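Chloroplastic group IIB intron splicing facilitator CRS2, chloroplastic (Zea mays, PDB 1RYN) facilitates splicing of chloroplast group IIB introns in complexes with CAF1 or CAF2, and lacks the peptidyl-tRNA hydrolase activity of its family. Local coordinates at residues Y3-I8 and Y83-R88; G12-K17 and Q66-Y71; M29-A34 and V62-S67; L104-K109 and E187-V192. The protein carries 3 engineered substitutions. One frame throughout, in Å; residues are numbered along the deposited sequence.

Contact 1 (Y3-I8 and Y83-R88); sequences YTPWLI and YQVPLR
V85 is where the chain leading into strand 6-10 packs against the loop that follows helix 73-83. With CG1 anti to the backbone N (chi1 166°), the two methyls fork over different partners: V85 CG2 reaches P5 CG at 3.9 Å, while V85 CG1 meets L7 CB, also at 3.9 Å. P5, V85 and L7, with W6 beside them, make up the buried part, extended by L61 of strand 58-65, which P5 and L7 both touch. With only a methyl in place of this fork, as in an alanine here, P5 and L7 would probably face a gap. On the solvent side, where Y3 and T4 are exposed, T4 CG2 meets P86 CG at 3.9 Å and Y3 CE2 stays 4.0 Å from Y83 O. Q84 closes the helix in a Schellman motif, its NE2 turned back to A81 O. Side chains meet the other segment through carbon, several against carbonyl oxygens; P5 O is buried without a polar partner, so shape rather than hydrogen bonding joins the segments.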
loop_
_atom_site.group_PDB
_atom_site.type_symbol
_atom_site.label_atom_id
_atom_site.label_comp_id
_atom_site.label_asym_id
_atom_site.label_seq_id
_atom_site.Cartn_x
_atom_site.Cartn_y
_atom_site.Cartn_z
ATOM N N TYR A 3 2.119 7.838 -22.682
ATOM C CA TYR A 3 1.394 6.835 -21.896
ATOM C C TYR A 3 2.170 6.141 -20.758
ATOM O O TYR A 3 2.728 5.042 -20.899
ATOM C CB TYR A 3 0.645 5.806 -22.755
ATOM C CG TYR A 3 -0.257 4.931 -21.905
ATOM C CD1 TYR A 3 -1.329 5.485 -21.203
ATOM C CD2 TYR A 3 -0.033 3.561 -21.799
ATOM C CE1 TYR A 3 -2.165 4.704 -20.403
ATOM C CE2 TYR A 3 -0.863 2.762 -21.008
ATOM C CZ TYR A 3 -1.933 3.335 -20.313
ATOM O OH TYR A 3 -2.752 2.545 -19.522
ATOM N N THR A 4 2.191 6.753 -19.600
ATOM C CA THR A 4 2.918 6.099 -18.530
ATOM C C THR A 4 2.096 6.032 -17.273
ATOM O O THR A 4 2.263 6.841 -16.369
ATOM C CB THR A 4 4.219 6.850 -18.269
ATOM O OG1 THR A 4 4.184 8.057 -19.018
ATOM C CG2 THR A 4 5.392 5.987 -18.697
ATOM N N PRO A 5 1.208 5.068 -17.228
ATOM C CA PRO A 5 0.320 4.873 -16.108
ATOM C C PRO A 5 1.074 4.456 -14.880
ATOM O O PRO A 5 2.206 3.982 -14.963
ATOM C CB PRO A 5 -0.526 3.651 -16.482
ATOM C CG PRO A 5 0.182 2.930 -17.616
ATOM C CD PRO A 5 1.254 3.886 -18.120
ATOM N N TRP A 6 0.401 4.593 -13.755
ATOM C CA TRP A 6 0.956 4.181 -12.506
ATOM C C TRP A 6 0.139 2.976 -12.012
ATOM O O TRP A 6 -1.037 2.868 -12.257
ATOM C CB TRP A 6 0.828 5.308 -11.469
ATOM C CG TRP A 6 1.907 6.352 -11.432
ATOM C CD1 TRP A 6 2.055 7.365 -12.302
ATOM C CD2 TRP A 6 2.925 6.545 -10.412
ATOM N NE1 TRP A 6 3.126 8.153 -11.925
ATOM C CE2 TRP A 6 3.675 7.677 -10.779
ATOM C CE3 TRP A 6 3.271 5.866 -9.234
ATOM C CZ2 TRP A 6 4.728 8.156 -9.994
ATOM C CZ3 TRP A 6 4.339 6.326 -8.481
ATOM C CH2 TRP A 6 5.055 7.450 -8.869
ATOM N N LEU A 7 0.761 2.087 -11.284
ATOM C CA LEU A 7 0.053 0.953 -10.734
ATOM C C LEU A 7 0.037 1.154 -9.217
ATOM O O LEU A 7 1.091 1.114 -8.599
ATOM C CB LEU A 7 0.798 -0.357 -11.069
ATOM C CG LEU A 7 0.029 -1.653 -10.763
ATOM C CD1 LEU A 7 0.208 -2.105 -9.311
ATOM C CD2 LEU A 7 -1.439 -1.477 -11.124
ATOM N N ILE A 8 -1.124 1.406 -8.619
ATOM C CA ILE A 8 -1.204 1.626 -7.179
ATOM C C ILE A 8 -1.765 0.345 -6.600
ATOM O O ILE A 8 -2.929 0.051 -6.810
ATOM C CB ILE A 8 -2.132 2.789 -6.853
ATOM C CG1 ILE A 8 -1.636 4.119 -7.454
ATOM C CG2 ILE A 8 -2.250 2.937 -5.342
ATOM C CD1 ILE A 8 -0.248 3.999 -8.065
ATOM N N TYR A 83 0.081 -3.846 -18.587
ATOM C CA TYR A 83 -0.207 -2.448 -18.814
ATOM C C TYR A 83 1.004 -1.611 -19.165
ATOM O O TYR A 83 0.913 -0.429 -19.423
ATOM C CB TYR A 83 -0.925 -1.889 -17.576
ATOM C CG TYR A 83 -2.348 -2.420 -17.457
ATOM C CD1 TYR A 83 -2.649 -3.519 -16.645
ATOM C CD2 TYR A 83 -3.375 -1.808 -18.176
ATOM C CE1 TYR A 83 -3.950 -4.015 -16.534
ATOM C CE2 TYR A 83 -4.682 -2.280 -18.075
ATOM C CZ TYR A 83 -4.961 -3.380 -17.260
ATOM O OH TYR A 83 -6.243 -3.848 -17.175
ATOM N N GLN A 84 2.159 -2.239 -19.158
ATOM C CA GLN A 84 3.379 -1.535 -19.492
ATOM C C GLN A 84 3.765 -0.492 -18.468
ATOM O O GLN A 84 4.181 0.599 -18.821
ATOM C CB GLN A 84 3.299 -0.898 -20.903
ATOM C CG GLN A 84 3.458 -1.938 -22.041
ATOM C CD GLN A 84 4.788 -2.662 -21.994
ATOM O OE1 GLN A 84 5.814 -2.113 -22.445
ATOM N NE2 GLN A 84 4.774 -3.870 -21.420
ATOM N N VAL A 85 3.661 -0.820 -17.201
ATOM C CA VAL A 85 4.002 0.139 -16.152
ATOM C C VAL A 85 5.497 0.027 -15.785
ATOM O O VAL A 85 5.993 -1.038 -15.369
ATOM C CB VAL A 85 3.100 -0.153 -14.960
ATOM C CG1 VAL A 85 3.567 0.531 -13.656
ATOM C CG2 VAL A 85 1.646 0.157 -15.287
ATOM N N PRO A 86 6.238 1.123 -15.962
ATOM C CA PRO A 86 7.660 1.141 -15.650
ATOM C C PRO A 86 7.865 0.961 -14.166
ATOM O O PRO A 86 7.088 1.444 -13.361
ATOM C CB PRO A 86 8.159 2.543 -15.975
ATOM C CG PRO A 86 6.935 3.368 -16.308
ATOM C CD PRO A 86 5.757 2.424 -16.465
ATOM N N LEU A 87 8.927 0.282 -13.821
ATOM C CA LEU A 87 9.248 0.027 -12.431
ATOM C C LEU A 87 9.023 1.247 -11.513
ATOM O O LEU A 87 8.381 1.165 -10.462
ATOM C CB LEU A 87 10.700 -0.502 -12.327
ATOM C CG LEU A 87 11.132 -0.957 -10.944
ATOM C CD1 LEU A 87 10.531 -2.314 -10.645
ATOM C CD2 LEU A 87 12.637 -1.117 -10.934
ATOM N N ARG A 88 9.570 2.381 -11.912
ATOM C CA ARG A 88 9.488 3.614 -11.138
ATOM C C ARG A 88 8.074 4.103 -10.833
ATOM O O ARG A 88 7.898 4.988 -9.996
ATOM C CB ARG A 88 10.370 4.719 -11.714
ATOM C CG ARG A 88 9.837 5.192 -13.066
ATOM C CD ARG A 88 10.833 5.091 -14.218
ATOM N NE ARG A 88 10.777 6.300 -15.015
ATOM C CZ ARG A 88 11.122 7.497 -14.544
ATOM N NH1 ARG A 88 11.579 7.671 -13.300
ATOM N NH2 ARG A 88 11.026 8.555 -15.352
#

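Contact 2 (G12-K17 and Q66-Y71); sequences GNPGNK and QSYMNY
The backbones of G12-K17 and Q66-Y71, both irregular, run closest at N13 and Y68, whose CA atoms lie 4.6 Å apart. Between them a water bridges the two segments, donating to G12 O at 2.7 Å and accepting from Y68 N at 2.6 Å. N13 adds the direct bond: its CG stands anti to the carbonyl carbon (chi1 -66°), which brings OD1 to M69 N at 2.8 Å, with the donor tilted 34° from the carbonyl plane. P14 lies over a face of the Y68 ring in a CH-pi contact, CD being 3.4 Å from the centroid and nearly on the normal. The bent M69 side chain brings CE to 3.4 Å from G12 CA. Y68 and N70 correspond to tRNA-binding residues of the hydrolases, and M69 also touches H23, equivalent to the proton acceptor of the active enzymes. The two loops meet beyond the C-terminal ends of neighbouring parallel strands: 12-17 links strand 6-10 to helix 25-37, and 66-71 links strand 58-65 to helix 73-83.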
loop_
_atom_site.group_PDB
_atom_site.type_symbol
_atom_site.label_atom_id
_atom_site.label_comp_id
_atom_site.label_asym_id
_atom_site.label_seq_id
_atom_site.Cartn_x
_atom_site.Cartn_y
_atom_site.Cartn_z
ATOM N N GLY A 12 -2.645 -7.400 0.906
ATOM C CA GLY A 12 -3.530 -7.945 1.924
ATOM C C GLY A 12 -3.999 -9.351 1.549
ATOM O O GLY A 12 -3.578 -9.903 0.536
ATOM N N ASN A 13 -4.883 -9.904 2.384
ATOM C CA ASN A 13 -5.499 -11.209 2.169
ATOM C C ASN A 13 -6.970 -10.947 1.974
ATOM O O ASN A 13 -7.627 -10.247 2.751
ATOM C CB ASN A 13 -5.330 -12.165 3.351
ATOM C CG ASN A 13 -3.886 -12.560 3.560
ATOM O OD1 ASN A 13 -3.233 -13.005 2.618
ATOM N ND2 ASN A 13 -3.380 -12.381 4.780
ATOM N N PRO A 14 -7.504 -11.513 0.949
ATOM C CA PRO A 14 -8.890 -11.291 0.668
ATOM C C PRO A 14 -9.773 -12.106 1.577
ATOM O O PRO A 14 -9.352 -13.170 2.029
ATOM C CB PRO A 14 -9.062 -11.853 -0.765
ATOM C CG PRO A 14 -7.955 -12.887 -0.950
ATOM C CD PRO A 14 -7.029 -12.737 0.257
ATOM N N GLY A 15 -10.989 -11.593 1.804
ATOM C CA GLY A 15 -11.995 -12.289 2.597
ATOM C C GLY A 15 -12.321 -11.799 3.983
ATOM O O GLY A 15 -11.448 -11.387 4.725
ATOM N N ASN A 16 -13.621 -11.920 4.281
ATOM C CA ASN A 16 -14.288 -11.552 5.529
ATOM C C ASN A 16 -13.474 -11.951 6.716
ATOM O O ASN A 16 -13.555 -11.345 7.792
ATOM C CB ASN A 16 -15.613 -12.323 5.668
ATOM C CG ASN A 16 -16.791 -11.726 4.921
ATOM O OD1 ASN A 16 -17.825 -12.398 4.730
ATOM N ND2 ASN A 16 -16.628 -10.476 4.484
ATOM N N LYS A 17 -12.701 -13.006 6.491
ATOM C CA LYS A 17 -11.837 -13.556 7.501
ATOM C C LYS A 17 -10.730 -12.581 7.855
ATOM O O LYS A 17 -10.290 -12.484 8.998
ATOM C CB LYS A 17 -11.335 -14.945 7.104
ATOM C CG LYS A 17 -12.306 -15.682 6.168
ATOM C CD LYS A 17 -13.542 -16.281 6.847
ATOM C CE LYS A 17 -14.844 -15.694 6.317
ATOM N NZ LYS A 17 -15.636 -16.653 5.544
ATOM N N GLN A 66 -5.474 -10.669 -5.329
ATOM C CA GLN A 66 -6.371 -11.602 -4.713
ATOM C C GLN A 66 -5.704 -12.934 -4.461
ATOM O O GLN A 66 -6.347 -13.939 -4.133
ATOM C CB GLN A 66 -7.504 -11.821 -5.729
ATOM C CG GLN A 66 -8.903 -12.021 -5.124
ATOM C CD GLN A 66 -9.407 -10.800 -4.409
ATOM O OE1 GLN A 66 -10.394 -10.884 -3.662
ATOM N NE2 GLN A 66 -8.688 -9.696 -4.558
ATOM N N SER A 67 -4.403 -12.953 -4.599
ATOM C CA SER A 67 -3.670 -14.175 -4.412
ATOM C C SER A 67 -3.167 -14.469 -3.004
ATOM O O SER A 67 -2.527 -15.514 -2.809
ATOM C CB SER A 67 -2.513 -14.246 -5.395
ATOM O OG SER A 67 -1.644 -13.142 -5.192
ATOM N N TYR A 68 -3.428 -13.560 -2.044
ATOM C CA TYR A 68 -2.940 -13.730 -0.685
ATOM C C TYR A 68 -1.550 -13.084 -0.527
ATOM O O TYR A 68 -0.660 -13.137 -1.365
ATOM C CB TYR A 68 -3.080 -15.160 -0.101
ATOM C CG TYR A 68 -4.547 -15.577 0.061
ATOM C CD1 TYR A 68 -5.418 -15.713 -1.025
ATOM C CD2 TYR A 68 -5.070 -15.817 1.337
ATOM C CE1 TYR A 68 -6.755 -16.074 -0.836
ATOM C CE2 TYR A 68 -6.399 -16.188 1.553
ATOM C CZ TYR A 68 -7.239 -16.346 0.451
ATOM O OH TYR A 68 -8.544 -16.716 0.643
ATOM N N MET A 69 -1.392 -12.424 0.563
ATOM C CA MET A 69 -0.219 -11.705 0.914
ATOM C C MET A 69 1.116 -12.157 0.355
ATOM O O MET A 69 1.773 -11.463 -0.404
ATOM C CB MET A 69 -0.147 -11.567 2.439
ATOM C CG MET A 69 0.986 -10.702 2.898
ATOM S SD MET A 69 0.760 -9.008 2.328
ATOM C CE MET A 69 -0.560 -8.504 3.459
ATOM N N ASN A 70 1.576 -13.283 0.776
ATOM C CA ASN A 70 2.878 -13.716 0.340
ATOM C C ASN A 70 3.086 -14.034 -1.135
ATOM O O ASN A 70 4.223 -14.195 -1.582
ATOM C CB ASN A 70 3.427 -14.771 1.292
ATOM C CG ASN A 70 2.385 -15.095 2.344
ATOM O OD1 ASN A 70 1.176 -15.148 2.051
ATOM N ND2 ASN A 70 2.838 -15.320 3.568
ATOM N N TYR A 71 2.009 -14.102 -1.907
ATOM C CA TYR A 71 2.122 -14.395 -3.335
ATOM C C TYR A 71 1.707 -13.177 -4.208
ATOM O O TYR A 71 1.394 -13.320 -5.385
ATOM C CB TYR A 71 1.355 -15.698 -3.717
ATOM C CG TYR A 71 1.647 -16.689 -2.623
ATOM C CD1 TYR A 71 0.700 -16.975 -1.639
ATOM C CD2 TYR A 71 2.917 -17.256 -2.514
ATOM C CE1 TYR A 71 0.991 -17.834 -0.579
ATOM C CE2 TYR A 71 3.229 -18.115 -1.462
ATOM C CZ TYR A 71 2.265 -18.399 -0.493
ATOM O OH TYR A 71 2.577 -19.226 0.545
HETATM O O HOH W 1 -4.401 -11.123 -1.786
#

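Contact 3 (M29-A34 and V62-S67); sequences MVDRIA and VVKPQS
Helix 25-37 packs on the central mixed sheet of the peptidyl-tRNA hydrolase fold, and here it meets strand 58-65 through V30, D31 and A34. The segment axes pass 8.6 Å apart and run nearly antiparallel, at 152°. In the buried part, V30 CG2 lies 4.0 Å from V62 CB as the two valine side chains pass one another, pointing opposite ways, and A34 CB meets V62 CG2 at 4.1 Å. Farther along the strand V30 CG1 sits 3.7 Å from V63 O. V62 and K64 both send their CB toward the helix, whereas V63 between them points away, to the other face, where L79 of helix 73-83 packs on it. This alternation lets one strand serve both layers of an alpha/beta sandwich, helix 25-37 lying on one side of the sheet and helix 73-83 on the other. At the more open end, K64 bends at chi3 and chi4 (44° and 135°) to bring NZ to D31 OD2 at 2.8 Å, a salt bridge that uses the syn lone pair of the carboxylate. A methionine here would probably leave the D31 carboxylate without its charged mate and F27 without its cation. The lysine makes its cation-pi contact with F27 one turn before D31 on the same helix, and its side chain touches M41.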
loop_
_atom_site.group_PDB
_atom_site.type_symbol
_atom_site.label_atom_id
_atom_site.label_comp_id
_atom_site.label_asym_id
_atom_site.label_seq_id
_atom_site.Cartn_x
_atom_site.Cartn_y
_atom_site.Cartn_z
ATOM N N MET A 29 -6.254 1.196 2.497
ATOM C CA MET A 29 -5.730 2.389 1.823
ATOM C C MET A 29 -6.123 2.386 0.375
ATOM O O MET A 29 -6.653 3.344 -0.143
ATOM C CB MET A 29 -4.206 2.548 2.072
ATOM C CG MET A 29 -3.574 3.746 1.413
ATOM S SD MET A 29 -3.596 5.232 2.428
ATOM C CE MET A 29 -2.742 4.767 3.956
ATOM N N VAL A 30 -5.909 1.273 -0.284
ATOM C CA VAL A 30 -6.306 1.187 -1.664
ATOM C C VAL A 30 -7.835 1.371 -1.818
ATOM O O VAL A 30 -8.262 2.092 -2.713
ATOM C CB VAL A 30 -5.526 0.106 -2.463
ATOM C CG1 VAL A 30 -6.071 -1.302 -2.289
ATOM C CG2 VAL A 30 -5.363 0.463 -3.929
ATOM N N ASP A 31 -8.688 0.814 -0.924
ATOM C CA ASP A 31 -10.140 1.063 -1.052
ATOM C C ASP A 31 -10.404 2.527 -0.917
ATOM O O ASP A 31 -11.333 3.006 -1.512
ATOM C CB ASP A 31 -11.063 0.482 0.022
ATOM C CG ASP A 31 -11.020 -0.994 0.060
ATOM O OD1 ASP A 31 -11.480 -1.658 0.971
ATOM O OD2 ASP A 31 -10.406 -1.478 -0.983
ATOM N N ARG A 32 -9.598 3.209 -0.089
ATOM C CA ARG A 32 -9.756 4.647 0.131
ATOM C C ARG A 32 -9.390 5.477 -1.083
ATOM O O ARG A 32 -10.109 6.375 -1.478
ATOM C CB ARG A 32 -8.982 5.177 1.330
ATOM C CG ARG A 32 -9.053 6.690 1.415
ATOM C CD ARG A 32 -10.347 7.200 2.044
ATOM N NE ARG A 32 -10.525 6.720 3.406
ATOM C CZ ARG A 32 -10.396 7.477 4.483
ATOM N NH1 ARG A 32 -10.094 8.768 4.406
ATOM N NH2 ARG A 32 -10.582 6.924 5.674
ATOM N N ILE A 33 -8.255 5.206 -1.668
ATOM C CA ILE A 33 -7.883 5.977 -2.820
ATOM C C ILE A 33 -8.947 5.749 -3.896
ATOM O O ILE A 33 -9.481 6.691 -4.449
ATOM C CB ILE A 33 -6.457 5.644 -3.314
ATOM C CG1 ILE A 33 -5.401 5.980 -2.244
ATOM C CG2 ILE A 33 -6.153 6.423 -4.590
ATOM C CD1 ILE A 33 -4.193 5.028 -2.218
ATOM N N ALA A 34 -9.287 4.491 -4.193
ATOM C CA ALA A 34 -10.289 4.257 -5.217
ATOM C C ALA A 34 -11.544 5.042 -4.956
ATOM O O ALA A 34 -12.066 5.716 -5.848
ATOM C CB ALA A 34 -10.627 2.797 -5.407
ATOM N N VAL A 62 -5.534 0.980 -9.904
ATOM C CA VAL A 62 -5.467 0.691 -8.510
ATOM C C VAL A 62 -5.869 -0.755 -8.422
ATOM O O VAL A 62 -6.793 -1.206 -9.097
ATOM C CB VAL A 62 -6.217 1.658 -7.652
ATOM C CG1 VAL A 62 -5.797 3.070 -8.066
ATOM C CG2 VAL A 62 -7.695 1.470 -7.890
ATOM N N VAL A 63 -5.128 -1.460 -7.603
ATOM C CA VAL A 63 -5.256 -2.865 -7.480
ATOM C C VAL A 63 -5.199 -3.454 -6.101
ATOM O O VAL A 63 -4.512 -2.968 -5.216
ATOM C CB VAL A 63 -3.873 -3.284 -8.004
ATOM C CG1 VAL A 63 -3.752 -4.769 -8.235
ATOM C CG2 VAL A 63 -3.527 -2.488 -9.233
ATOM N N LYS A 64 -5.874 -4.570 -5.962
ATOM C CA LYS A 64 -5.839 -5.312 -4.715
ATOM C C LYS A 64 -5.601 -6.752 -5.125
ATOM O O LYS A 64 -6.519 -7.413 -5.585
ATOM C CB LYS A 64 -7.134 -5.212 -3.935
ATOM C CG LYS A 64 -7.172 -3.999 -3.022
ATOM C CD LYS A 64 -8.582 -3.456 -2.800
ATOM C CE LYS A 64 -9.633 -4.527 -2.525
ATOM N NZ LYS A 64 -10.536 -4.194 -1.406
ATOM N N PRO A 65 -4.383 -7.234 -5.034
ATOM C CA PRO A 65 -4.149 -8.629 -5.441
ATOM C C PRO A 65 -5.074 -9.605 -4.674
ATOM O O PRO A 65 -5.443 -9.397 -3.514
ATOM C CB PRO A 65 -2.651 -8.912 -5.247
ATOM C CG PRO A 65 -2.021 -7.526 -5.115
ATOM C CD PRO A 65 -3.119 -6.591 -4.605
ATOM N N GLN A 66 -5.474 -10.669 -5.329
ATOM C CA GLN A 66 -6.371 -11.602 -4.713
ATOM C C GLN A 66 -5.704 -12.934 -4.461
ATOM O O GLN A 66 -6.347 -13.939 -4.133
ATOM C CB GLN A 66 -7.504 -11.821 -5.729
ATOM C CG GLN A 66 -8.903 -12.021 -5.124
ATOM C CD GLN A 66 -9.407 -10.800 -4.409
ATOM O OE1 GLN A 66 -10.394 -10.884 -3.662
ATOM N NE2 GLN A 66 -8.688 -9.696 -4.558
ATOM N N SER A 67 -4.403 -12.953 -4.599
ATOM C CA SER A 67 -3.670 -14.175 -4.412
ATOM C C SER A 67 -3.167 -14.469 -3.004
ATOM O O SER A 67 -2.527 -15.514 -2.809
ATOM C CB SER A 67 -2.513 -14.246 -5.395
ATOM O OG SER A 67 -1.644 -13.142 -5.192
#

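Contact 4 (L104-K109 and E187-V192); sequences LRLQKK and ERFNLV
N190 joins helix 186-196 to strand 104-107 by gripping one residue of the strand twice. Its OD1 accepts from L106 N at 2.8 Å in an almost straight bond (175°), and its ND2 donates a hydrogen bond to L106 O at 3.1 Å, that oxygen lying close to the amide plane. The side-chain amide thus pairs with both backbone groups of L106 much as a neighbouring strand would, and the two bonds fix which way the amide is turned. The R105 side chain crosses this amide at about a right angle, its CG 3.8 Å from N190 ND2. A water adds a third link, donating to L104 O at 2.5 Å and to N190 O at 3.1 Å. Beside this polar grip lies an apolar one. F189, its CG anti to the backbone N (chi1 162°), presents one ring face to L106, whose CD1 is 4.0 Å from the centroid in a CH-pi contact, while L104 CD1 approaches the ring edge, 4.1 Å from CZ. Behind them, F182 meets the F189 ring edge-to-face. Strand 104-107 is an outermost strand of the sheet, pairing with 133-137; the helix runs nearly antiparallel to it, and helix 157-180 packs on L104 and F189.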
loop_
_atom_site.group_PDB
_atom_site.type_symbol
_atom_site.label_atom_id
_atom_site.label_comp_id
_atom_site.label_asym_id
_atom_site.label_seq_id
_atom_site.Cartn_x
_atom_site.Cartn_y
_atom_site.Cartn_z
ATOM N N LEU A 104 3.249 6.837 8.449
ATOM C CA LEU A 104 3.505 6.379 7.092
ATOM C C LEU A 104 4.983 6.656 6.751
ATOM O O LEU A 104 5.662 7.529 7.343
ATOM C CB LEU A 104 2.633 7.112 6.061
ATOM C CG LEU A 104 1.190 7.309 6.496
ATOM C CD1 LEU A 104 0.549 8.399 5.687
ATOM C CD2 LEU A 104 0.419 6.013 6.295
ATOM N N ARG A 105 5.478 5.921 5.768
ATOM C CA ARG A 105 6.841 6.058 5.294
ATOM C C ARG A 105 6.860 5.812 3.798
ATOM O O ARG A 105 6.370 4.822 3.290
ATOM C CB ARG A 105 7.815 5.094 5.933
ATOM C CG ARG A 105 9.206 5.119 5.295
ATOM C CD ARG A 105 10.314 4.616 6.244
ATOM N NE ARG A 105 11.475 5.530 6.307
ATOM C CZ ARG A 105 12.151 5.953 7.399
ATOM N NH1 ARG A 105 11.851 5.562 8.641
ATOM N NH2 ARG A 105 13.175 6.790 7.236
ATOM N N LEU A 106 7.443 6.729 3.075
ATOM C CA LEU A 106 7.522 6.605 1.628
ATOM C C LEU A 106 8.946 6.361 1.223
ATOM O O LEU A 106 9.833 7.122 1.550
ATOM C CB LEU A 106 7.136 7.962 1.029
ATOM C CG LEU A 106 5.667 8.082 0.736
ATOM C CD1 LEU A 106 5.380 9.520 0.323
ATOM C CD2 LEU A 106 5.340 7.157 -0.445
ATOM N N GLN A 107 9.198 5.301 0.540
ATOM C CA GLN A 107 10.562 5.079 0.090
ATOM C C GLN A 107 10.629 4.678 -1.417
ATOM O O GLN A 107 9.648 4.226 -2.024
ATOM C CB GLN A 107 11.482 4.283 1.021
ATOM C CG GLN A 107 10.823 3.796 2.325
ATOM C CD GLN A 107 11.036 2.307 2.561
ATOM O OE1 GLN A 107 12.129 1.776 2.334
ATOM N NE2 GLN A 107 9.982 1.622 2.997
ATOM N N LYS A 108 11.785 4.860 -2.048
ATOM C CA LYS A 108 11.897 4.543 -3.448
ATOM C C LYS A 108 13.046 3.626 -3.778
ATOM O O LYS A 108 13.671 3.756 -4.825
ATOM C CB LYS A 108 11.994 5.819 -4.248
ATOM C CG LYS A 108 11.459 6.985 -3.455
ATOM C CD LYS A 108 10.115 7.440 -3.974
ATOM C CE LYS A 108 9.211 7.908 -2.860
ATOM N NZ LYS A 108 8.368 9.024 -3.306
ATOM N N LYS A 109 13.306 2.696 -2.869
ATOM C CA LYS A 109 14.366 1.727 -3.016
ATOM C C LYS A 109 14.538 0.949 -1.715
ATOM O O LYS A 109 13.575 0.670 -0.998
ATOM C CB LYS A 109 15.675 2.372 -3.459
ATOM C CG LYS A 109 16.526 2.910 -2.314
ATOM C CD LYS A 109 17.241 4.219 -2.649
ATOM C CE LYS A 109 18.402 4.058 -3.622
ATOM N NZ LYS A 109 19.375 5.157 -3.515
ATOM N N GLU A 187 11.946 12.395 2.142
ATOM C CA GLU A 187 12.450 12.208 3.467
ATOM C C GLU A 187 11.884 13.215 4.454
ATOM O O GLU A 187 11.783 12.957 5.650
ATOM C CB GLU A 187 13.957 12.030 3.561
ATOM C CG GLU A 187 14.299 10.644 4.108
ATOM C CD GLU A 187 15.463 10.045 3.393
ATOM O OE1 GLU A 187 15.657 10.197 2.185
ATOM O OE2 GLU A 187 16.253 9.387 4.224
ATOM N N ARG A 188 11.465 14.362 3.951
ATOM C CA ARG A 188 10.910 15.341 4.870
ATOM C C ARG A 188 9.505 14.978 5.281
ATOM O O ARG A 188 9.033 15.310 6.361
ATOM C CB ARG A 188 11.081 16.789 4.446
ATOM C CG ARG A 188 12.424 17.011 3.747
ATOM C CD ARG A 188 13.620 16.981 4.707
ATOM N NE ARG A 188 14.078 18.321 5.111
ATOM C CZ ARG A 188 14.554 18.584 6.312
ATOM N NH1 ARG A 188 14.692 17.633 7.217
ATOM N NH2 ARG A 188 14.932 19.840 6.589
ATOM N N PHE A 189 8.847 14.258 4.395
ATOM C CA PHE A 189 7.510 13.795 4.678
ATOM C C PHE A 189 7.605 12.694 5.751
ATOM O O PHE A 189 6.747 12.546 6.611
ATOM C CB PHE A 189 6.964 13.147 3.397
ATOM C CG PHE A 189 5.767 12.241 3.598
ATOM C CD1 PHE A 189 4.466 12.747 3.519
ATOM C CD2 PHE A 189 5.932 10.876 3.830
ATOM C CE1 PHE A 189 3.354 11.925 3.697
ATOM C CE2 PHE A 189 4.829 10.039 3.989
ATOM C CZ PHE A 189 3.535 10.561 3.926
ATOM N N ASN A 190 8.684 11.905 5.673
ATOM C CA ASN A 190 8.919 10.802 6.588
ATOM C C ASN A 190 9.207 11.326 7.967
ATOM O O ASN A 190 8.805 10.767 8.971
ATOM C CB ASN A 190 10.047 9.873 6.085
ATOM C CG ASN A 190 9.675 9.065 4.848
ATOM O OD1 ASN A 190 8.507 8.950 4.471
ATOM N ND2 ASN A 190 10.649 8.430 4.238
ATOM N N LEU A 191 9.901 12.436 7.985
ATOM C CA LEU A 191 10.230 13.040 9.255
ATOM C C LEU A 191 8.979 13.570 9.876
ATOM O O LEU A 191 8.701 13.364 11.039
ATOM C CB LEU A 191 11.270 14.163 9.140
ATOM C CG LEU A 191 12.692 13.709 8.760
ATOM C CD1 LEU A 191 13.727 14.737 9.221
ATOM C CD2 LEU A 191 13.028 12.332 9.334
ATOM N N VAL A 192 8.193 14.278 9.104
ATOM C CA VAL A 192 6.966 14.803 9.666
ATOM C C VAL A 192 6.056 13.697 10.174
ATOM O O VAL A 192 5.300 13.893 11.103
ATOM C CB VAL A 192 6.200 15.733 8.705
ATOM C CG1 VAL A 192 4.811 16.102 9.244
ATOM C CG2 VAL A 192 7.008 16.999 8.479
HETATM O O HOH W 2 7.764 7.908 8.699
#

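In the fold
Contacts 1, 3 and 4 all reach the same mixed sheet, whereas contact 2 joins two loops beyond it. Contact 3 is buried and nearest the chain's centre; contact 4 is buried too, but at an outermost strand on the opposite side of that centre, and M29 meets L104 where the two touch. Contacts 1 and 2 are only partly buried. Neighbouring strands 6-10 and 58-65 tie contact 1 to contact 3 through a probable I8 O to V63 N hydrogen bond, and Q66 and S67 belong to contacts 2 and 3 alike. Chemistry follows place: apolar fit in contact 1, water and amide bonding near the probable tRNA-binding positions in contact 2, valines plus one ion pair in contact 3, and amide-to-backbone pairing in contact 4.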